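Local coordinates for protein phage terminase large subunit (Thermus phage P7426, PDB 7KS4) that probably acts as the ATP-driven motor that translocates viral DNA into empty capsids and as the endonuclease that cuts the genome, its ATPase domain being the part present here, at residues V112-R117 / A128-R133; A224-V229 / Q251-E256. All coordinates share one frame; numbering follows the deposited sequence.

Interaction 1: V112-R117 / A128-R133. With SO4 (sulfate ion), chain E.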
loop_
_atom_site.group_PDB
_atom_site.type_symbol
_atom_site.label_atom_id
_atom_site.label_comp_id
_atom_site.label_asym_id
_atom_site.label_seq_id
_atom_site.Cartn_x
_atom_site.Cartn_y
_atom_site.Cartn_z
ATOM N N VAL A 112 9.116 7.550 -14.271
ATOM C CA VAL A 112 9.330 6.553 -15.313
ATOM C C VAL A 112 8.901 7.192 -16.628
ATOM O O VAL A 112 7.705 7.322 -16.911
ATOM C CB VAL A 112 8.565 5.252 -15.045
ATOM C CG1 VAL A 112 8.870 4.241 -16.129
ATOM C CG2 VAL A 112 8.922 4.692 -13.673
ATOM N N HIS A 113 9.874 7.596 -17.439
ATOM C CA HIS A 113 9.584 8.207 -18.726
ATOM C C HIS A 113 9.332 7.121 -19.764
ATOM O O HIS A 113 10.119 6.178 -19.884
ATOM C CB HIS A 113 10.745 9.100 -19.167
ATOM C CG HIS A 113 11.074 10.191 -18.194
ATOM N ND1 HIS A 113 10.213 11.231 -17.924
ATOM C CD2 HIS A 113 12.178 10.408 -17.439
ATOM C CE1 HIS A 113 10.766 12.038 -17.036
ATOM N NE2 HIS A 113 11.959 11.563 -16.727
ATOM N N HIS A 114 8.245 7.264 -20.519
ATOM C CA HIS A 114 7.870 6.323 -21.569
ATOM C C HIS A 114 8.072 6.982 -22.926
ATOM O O HIS A 114 7.620 8.112 -23.143
ATOM C CB HIS A 114 6.414 5.885 -21.416
ATOM C CG HIS A 114 6.170 5.036 -20.213
ATOM N ND1 HIS A 114 6.178 3.661 -20.265
ATOM C CD2 HIS A 114 5.928 5.365 -18.923
ATOM C CE1 HIS A 114 5.941 3.177 -19.059
ATOM N NE2 HIS A 114 5.791 4.190 -18.224
ATOM N N TYR A 115 8.726 6.268 -23.836
ATOM C CA TYR A 115 9.099 6.800 -25.138
ATOM C C TYR A 115 8.337 6.090 -26.251
ATOM O O TYR A 115 7.669 5.074 -26.035
ATOM C CB TYR A 115 10.613 6.670 -25.349
ATOM C CG TYR A 115 11.394 7.576 -24.432
ATOM C CD1 TYR A 115 11.911 8.777 -24.892
ATOM C CD2 TYR A 115 11.586 7.249 -23.095
ATOM C CE1 TYR A 115 12.614 9.618 -24.057
ATOM C CE2 TYR A 115 12.291 8.082 -22.253
ATOM C CZ TYR A 115 12.798 9.268 -22.735
ATOM O OH TYR A 115 13.502 10.111 -21.901
ATOM N N ASP A 116 8.456 6.648 -27.459
ATOM C CA ASP A 116 7.779 6.132 -28.642
ATOM C C ASP A 116 8.597 5.071 -29.365
ATOM O O ASP A 116 8.195 4.619 -30.443
ATOM C CB ASP A 116 7.457 7.281 -29.601
ATOM C CG ASP A 116 8.695 7.833 -30.311
ATOM O OD1 ASP A 116 9.827 7.668 -29.801
ATOM O OD2 ASP A 116 8.526 8.445 -31.387
ATOM N N ARG A 117 9.724 4.671 -28.795
ATOM C CA ARG A 117 10.644 3.706 -29.378
ATOM C C ARG A 117 11.667 3.391 -28.295
ATOM O O ARG A 117 11.656 4.042 -27.244
ATOM C CB ARG A 117 11.313 4.269 -30.630
ATOM C CG ARG A 117 12.394 5.305 -30.335
ATOM C CD ARG A 117 12.727 6.123 -31.573
ATOM N NE ARG A 117 11.647 7.045 -31.913
ATOM C CZ ARG A 117 11.626 7.807 -33.001
ATOM N NH1 ARG A 117 12.631 7.767 -33.872
ATOM N NH2 ARG A 117 10.600 8.613 -33.222
ATOM N N ALA A 128 5.025 9.838 -22.417
ATOM C CA ALA A 128 4.312 9.909 -21.153
ATOM C C ALA A 128 5.320 9.717 -20.035
ATOM O O ALA A 128 6.390 9.140 -20.236
ATOM C CB ALA A 128 3.206 8.858 -21.082
ATOM N N THR A 129 4.972 10.226 -18.859
ATOM C CA THR A 129 5.807 10.086 -17.669
ATOM C C THR A 129 4.917 9.669 -16.503
ATOM O O THR A 129 4.004 10.405 -16.118
ATOM C CB THR A 129 6.549 11.388 -17.362
ATOM O OG1 THR A 129 7.471 11.669 -18.422
ATOM C CG2 THR A 129 7.324 11.280 -16.052
ATOM N N SER A 130 5.171 8.477 -15.975
ATOM C CA SER A 130 4.577 8.042 -14.721
ATOM C C SER A 130 5.381 8.607 -13.558
ATOM O O SER A 130 6.598 8.776 -13.649
ATOM C CB SER A 130 4.548 6.517 -14.650
ATOM O OG SER A 130 3.981 5.976 -15.822
ATOM N N GLU A 131 4.688 8.906 -12.456
ATOM C CA GLU A 131 5.307 9.576 -11.321
ATOM C C GLU A 131 4.848 8.942 -10.015
ATOM O O GLU A 131 3.655 8.681 -9.829
ATOM C CB GLU A 131 4.966 11.069 -11.306
ATOM C CG GLU A 131 5.611 11.820 -10.168
ATOM C CD GLU A 131 5.465 13.322 -10.306
ATOM O OE1 GLU A 131 4.843 13.777 -11.288
ATOM O OE2 GLU A 131 5.975 14.045 -9.430
ATOM N N PHE A 132 5.800 8.715 -9.110
ATOM C CA PHE A 132 5.518 8.148 -7.797
ATOM C C PHE A 132 6.297 8.932 -6.757
ATOM O O PHE A 132 7.511 9.109 -6.895
ATOM C CB PHE A 132 5.900 6.665 -7.748
ATOM C CG PHE A 132 5.547 5.976 -6.458
ATOM C CD1 PHE A 132 4.223 5.779 -6.101
ATOM C CD2 PHE A 132 6.541 5.487 -5.623
ATOM C CE1 PHE A 132 3.890 5.128 -4.919
ATOM C CE2 PHE A 132 6.218 4.833 -4.441
ATOM C CZ PHE A 132 4.892 4.650 -4.092
ATOM N N ARG A 133 5.600 9.404 -5.725
ATOM C CA ARG A 133 6.219 10.221 -4.693
ATOM C C ARG A 133 5.952 9.640 -3.318
ATOM O O ARG A 133 4.906 9.034 -3.072
ATOM C CB ARG A 133 5.702 11.652 -4.705
ATOM C CG ARG A 133 6.192 12.486 -5.858
ATOM C CD ARG A 133 6.676 13.832 -5.360
ATOM N NE ARG A 133 6.484 14.873 -6.355
ATOM C CZ ARG A 133 6.984 16.098 -6.255
ATOM N NH1 ARG A 133 6.754 16.978 -7.213
ATOM N NH2 ARG A 133 7.722 16.431 -5.204
HETATM S S SO4 E . 11.504 10.304 -36.537
HETATM O O1 SO4 E . 12.681 9.448 -36.662
HETATM O O2 SO4 E . 11.578 11.376 -37.526
HETATM O O3 SO4 E . 11.459 10.885 -35.199
HETATM O O4 SO4 E . 10.301 9.507 -36.762
#
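His113 and Thr129 sit opposite each other in the antiparallel hairpin of strands 109-115 and 126-136. As a non-hydrogen-bonded pair they exchange no backbone bond, but their side chains, side by side and pointing the same way, are hydrogen-bonded to each other. His113 ND1 and Thr129 OG1 are 2.8 Å apart, with the hydroxyl oxygen in the plane of the imidazole at its edge; either could be the donor. With chi1 at -58° and -65°, His113 CG and Thr129 OG1 each stand anti to their own carbonyl carbon, which lets ring edge and hydroxyl meet. The ring's other nitrogen, NE2, is taken by Gln102 of the adjoining strand 99-104.

The flanking pairs use the backbone. Val112 and Ser130 exchange two bonds, Val112 N reaching Ser130 O at 2.9 Å. His114 N meets Ala128 O at 2.7 Å, nearly in line with the carbonyl, and Ala128 N returns a longer bond of 3.2 Å to His114 O. On the face of Val112, His114 and Ser130, both His114 NE2 and Ser130 OG bond to Leu60 O; Ser130 OG is also bonded to Gly65 N. Arg117 grips Asp116 side-on through NE and NH2; NH1 and NH2 also bind a sulfate, probably from the crystallisation liquor, and NH1 bonds to Pro122 O. Imidazole and hydroxyl thus pair within the sheet on one face; on the other, polar side chains tie the hairpin to helix 48-62 and the loop after it.

Interaction 2: A224-V229 / Q251-E256. With SO4 (sulfate ion), chain H.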
loop_
_atom_site.group_PDB
_atom_site.type_symbol
_atom_site.label_atom_id
_atom_site.label_comp_id
_atom_site.label_asym_id
_atom_site.label_seq_id
_atom_site.Cartn_x
_atom_site.Cartn_y
_atom_site.Cartn_z
ATOM N N ALA A 224 -5.054 -10.300 8.939
ATOM C CA ALA A 224 -4.157 -11.403 9.256
ATOM C C ALA A 224 -3.273 -11.004 10.423
ATOM O O ALA A 224 -2.675 -9.924 10.415
ATOM C CB ALA A 224 -3.295 -11.791 8.047
ATOM N N ALA A 225 -3.201 -11.875 11.425
ATOM C CA ALA A 225 -2.190 -11.746 12.455
ATOM C C ALA A 225 -0.829 -12.128 11.885
ATOM O O ALA A 225 -0.721 -12.790 10.853
ATOM C CB ALA A 225 -2.526 -12.639 13.652
ATOM N N SER A 226 0.224 -11.696 12.572
ATOM C CA SER A 226 1.565 -12.070 12.143
ATOM C C SER A 226 1.691 -13.583 12.011
ATOM O O SER A 226 2.331 -14.085 11.077
ATOM C CB SER A 226 2.594 -11.525 13.126
ATOM O OG SER A 226 2.409 -10.132 13.308
ATOM N N TRP A 227 1.064 -14.328 12.922
ATOM C CA TRP A 227 1.178 -15.780 12.905
ATOM C C TRP A 227 0.244 -16.436 11.900
ATOM O O TRP A 227 0.392 -17.635 11.644
ATOM C CB TRP A 227 0.921 -16.348 14.300
ATOM C CG TRP A 227 -0.373 -15.922 14.902
ATOM C CD1 TRP A 227 -1.610 -16.411 14.613
ATOM C CD2 TRP A 227 -0.560 -14.918 15.909
ATOM N NE1 TRP A 227 -2.560 -15.774 15.377
ATOM C CE2 TRP A 227 -1.939 -14.856 16.182
ATOM C CE3 TRP A 227 0.305 -14.068 16.605
ATOM C CZ2 TRP A 227 -2.474 -13.976 17.119
ATOM C CZ3 TRP A 227 -0.228 -13.201 17.539
ATOM C CH2 TRP A 227 -1.603 -13.163 17.787
ATOM N N ASP A 228 -0.709 -15.692 11.329
ATOM C CA ASP A 228 -1.428 -16.198 10.164
ATOM C C ASP A 228 -0.508 -16.289 8.953
ATOM O O ASP A 228 -0.632 -17.217 8.145
ATOM C CB ASP A 228 -2.630 -15.306 9.835
ATOM C CG ASP A 228 -3.731 -15.393 10.876
ATOM O OD1 ASP A 228 -3.936 -16.488 11.442
ATOM O OD2 ASP A 228 -4.397 -14.363 11.121
ATOM N N VAL A 229 0.417 -15.344 8.814
ATOM C CA VAL A 229 1.374 -15.384 7.716
ATOM C C VAL A 229 2.592 -16.229 8.070
ATOM O O VAL A 229 3.168 -16.879 7.194
ATOM C CB VAL A 229 1.806 -13.964 7.327
ATOM C CG1 VAL A 229 2.654 -14.005 6.049
ATOM C CG2 VAL A 229 0.583 -13.043 7.163
ATOM N N GLN A 251 -2.468 -5.804 19.208
ATOM C CA GLN A 251 -2.535 -4.931 18.039
ATOM C C GLN A 251 -1.456 -5.261 17.019
ATOM O O GLN A 251 -1.752 -5.451 15.834
ATOM C CB GLN A 251 -2.392 -3.467 18.446
ATOM C CG GLN A 251 -3.613 -2.861 19.068
ATOM C CD GLN A 251 -3.549 -1.346 19.064
ATOM O OE1 GLN A 251 -2.471 -0.756 18.949
ATOM N NE2 GLN A 251 -4.703 -0.711 19.168
ATOM N N GLU A 252 -0.193 -5.282 17.454
ATOM C CA GLU A 252 0.908 -5.352 16.500
ATOM C C GLU A 252 1.030 -6.735 15.881
ATOM O O GLU A 252 1.409 -6.854 14.712
ATOM C CB GLU A 252 2.217 -4.959 17.180
ATOM C CG GLU A 252 2.210 -3.565 17.786
ATOM C CD GLU A 252 1.854 -2.486 16.777
ATOM O OE1 GLU A 252 1.071 -1.579 17.137
ATOM O OE2 GLU A 252 2.345 -2.548 15.626
ATOM N N TYR A 253 0.712 -7.782 16.638
ATOM C CA TYR A 253 0.766 -9.146 16.138
ATOM C C TYR A 253 -0.603 -9.751 15.911
ATOM O O TYR A 253 -0.824 -10.386 14.877
ATOM C CB TYR A 253 1.558 -10.026 17.112
ATOM C CG TYR A 253 2.968 -9.538 17.302
ATOM C CD1 TYR A 253 3.859 -9.513 16.240
ATOM C CD2 TYR A 253 3.411 -9.097 18.541
ATOM C CE1 TYR A 253 5.150 -9.064 16.402
ATOM C CE2 TYR A 253 4.707 -8.647 18.714
ATOM C CZ TYR A 253 5.571 -8.632 17.639
ATOM O OH TYR A 253 6.862 -8.187 17.808
ATOM N N GLY A 254 -1.540 -9.561 16.841
ATOM C CA GLY A 254 -2.885 -10.054 16.631
ATOM C C GLY A 254 -3.666 -9.281 15.590
ATOM O O GLY A 254 -4.646 -9.805 15.051
ATOM N N ALA A 255 -3.248 -8.051 15.286
ATOM C CA ALA A 255 -3.996 -7.177 14.384
ATOM C C ALA A 255 -5.415 -6.960 14.905
ATOM O O ALA A 255 -6.373 -6.851 14.135
ATOM C CB ALA A 255 -4.013 -7.731 12.956
ATOM N N GLU A 256 -5.547 -6.882 16.229
ATOM C CA GLU A 256 -6.846 -6.738 16.867
ATOM C C GLU A 256 -7.212 -5.270 17.016
ATOM O O GLU A 256 -6.353 -4.420 17.282
ATOM C CB GLU A 256 -6.861 -7.415 18.239
ATOM C CG GLU A 256 -6.761 -8.920 18.163
ATOM C CD GLU A 256 -6.744 -9.581 19.523
ATOM O OE1 GLU A 256 -7.258 -8.984 20.493
ATOM O OE2 GLU A 256 -6.203 -10.698 19.618
HETATM S S SO4 H . 10.301 -5.698 17.087
HETATM O O1 SO4 H . 11.227 -6.297 18.046
HETATM O O2 SO4 H . 10.872 -5.769 15.747
HETATM O O3 SO4 H . 10.079 -4.300 17.452
HETATM O O4 SO4 H . 9.027 -6.415 17.096
#
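Trp227 has the carbonyl oxygen of Tyr253 over one face of its indole and Ala225 CB on the same face, 3.4 Å above the plane, both displaced toward the rim. With CG between the backbone N and the carbonyl carbon (chi1 54°), the indole turns back over Ala225. Its benzo part reaches across the contact: CZ3 touches Tyr253 CB at 3.7 Å and CH2 approaches Gly254 CA at 3.6 Å. The indole also meets the ring of Phe249 and makes a cation-pi contact with Arg234. The Trp227 and Tyr253 side chains cross at about a right angle. At the phenol's edge, in its plane, sits Ser226 OG, 3.3 Å from Tyr253 CD1; this hydroxyl is hydrogen-bonded to Arg44 O. Tyr253 OH makes a weak bond of 2.9 Å to a sulfate, probably from the crystallisation liquor, that Arg240 also binds.

One hydrogen bond crosses between the segments, from Ser226 N to Tyr253 O at 2.9 Å. Ser226 opens helix 226-229, for which Ala225 is the N-cap; Asp228 OD2 accepts from Ala225 N at 2.8 Å. Ala255, with positive phi after helix 246-252, turns its methyl to Ala224 O at 3.6 Å. A helix start is therefore joined to a helix end: a first-turn N-H finds its acceptor in Tyr253, the same oxygen lies over the rim of the indole face, and Ser226 links the junction to the nucleotide-binding loop through Arg44.

Overall arrangement
Interactions 1 and 2 belong to one P-loop ATPase domain but lie on opposite sides of its centre, with centres 38 Å apart and nearest atoms about 21 Å apart. Each involves an end of the central sheet: interaction 1 pairs the second and third strands, counted from edge strand 99-104, whereas interaction 2 lies at the C-terminal end of edge strand 219-224, where the chain enters helix 226-229. Their relation to the nucleotide differs. The hairpin of 112-117 and 128-133 is away from the annotated sites, but the Ser226 side chain in interaction 2 is about 7 Å from bound ADP and about 5 Å from that of Gln45, an ADP-binding residue. Glu252 lies about 9 Å from the magnesium ion, side chain to metal.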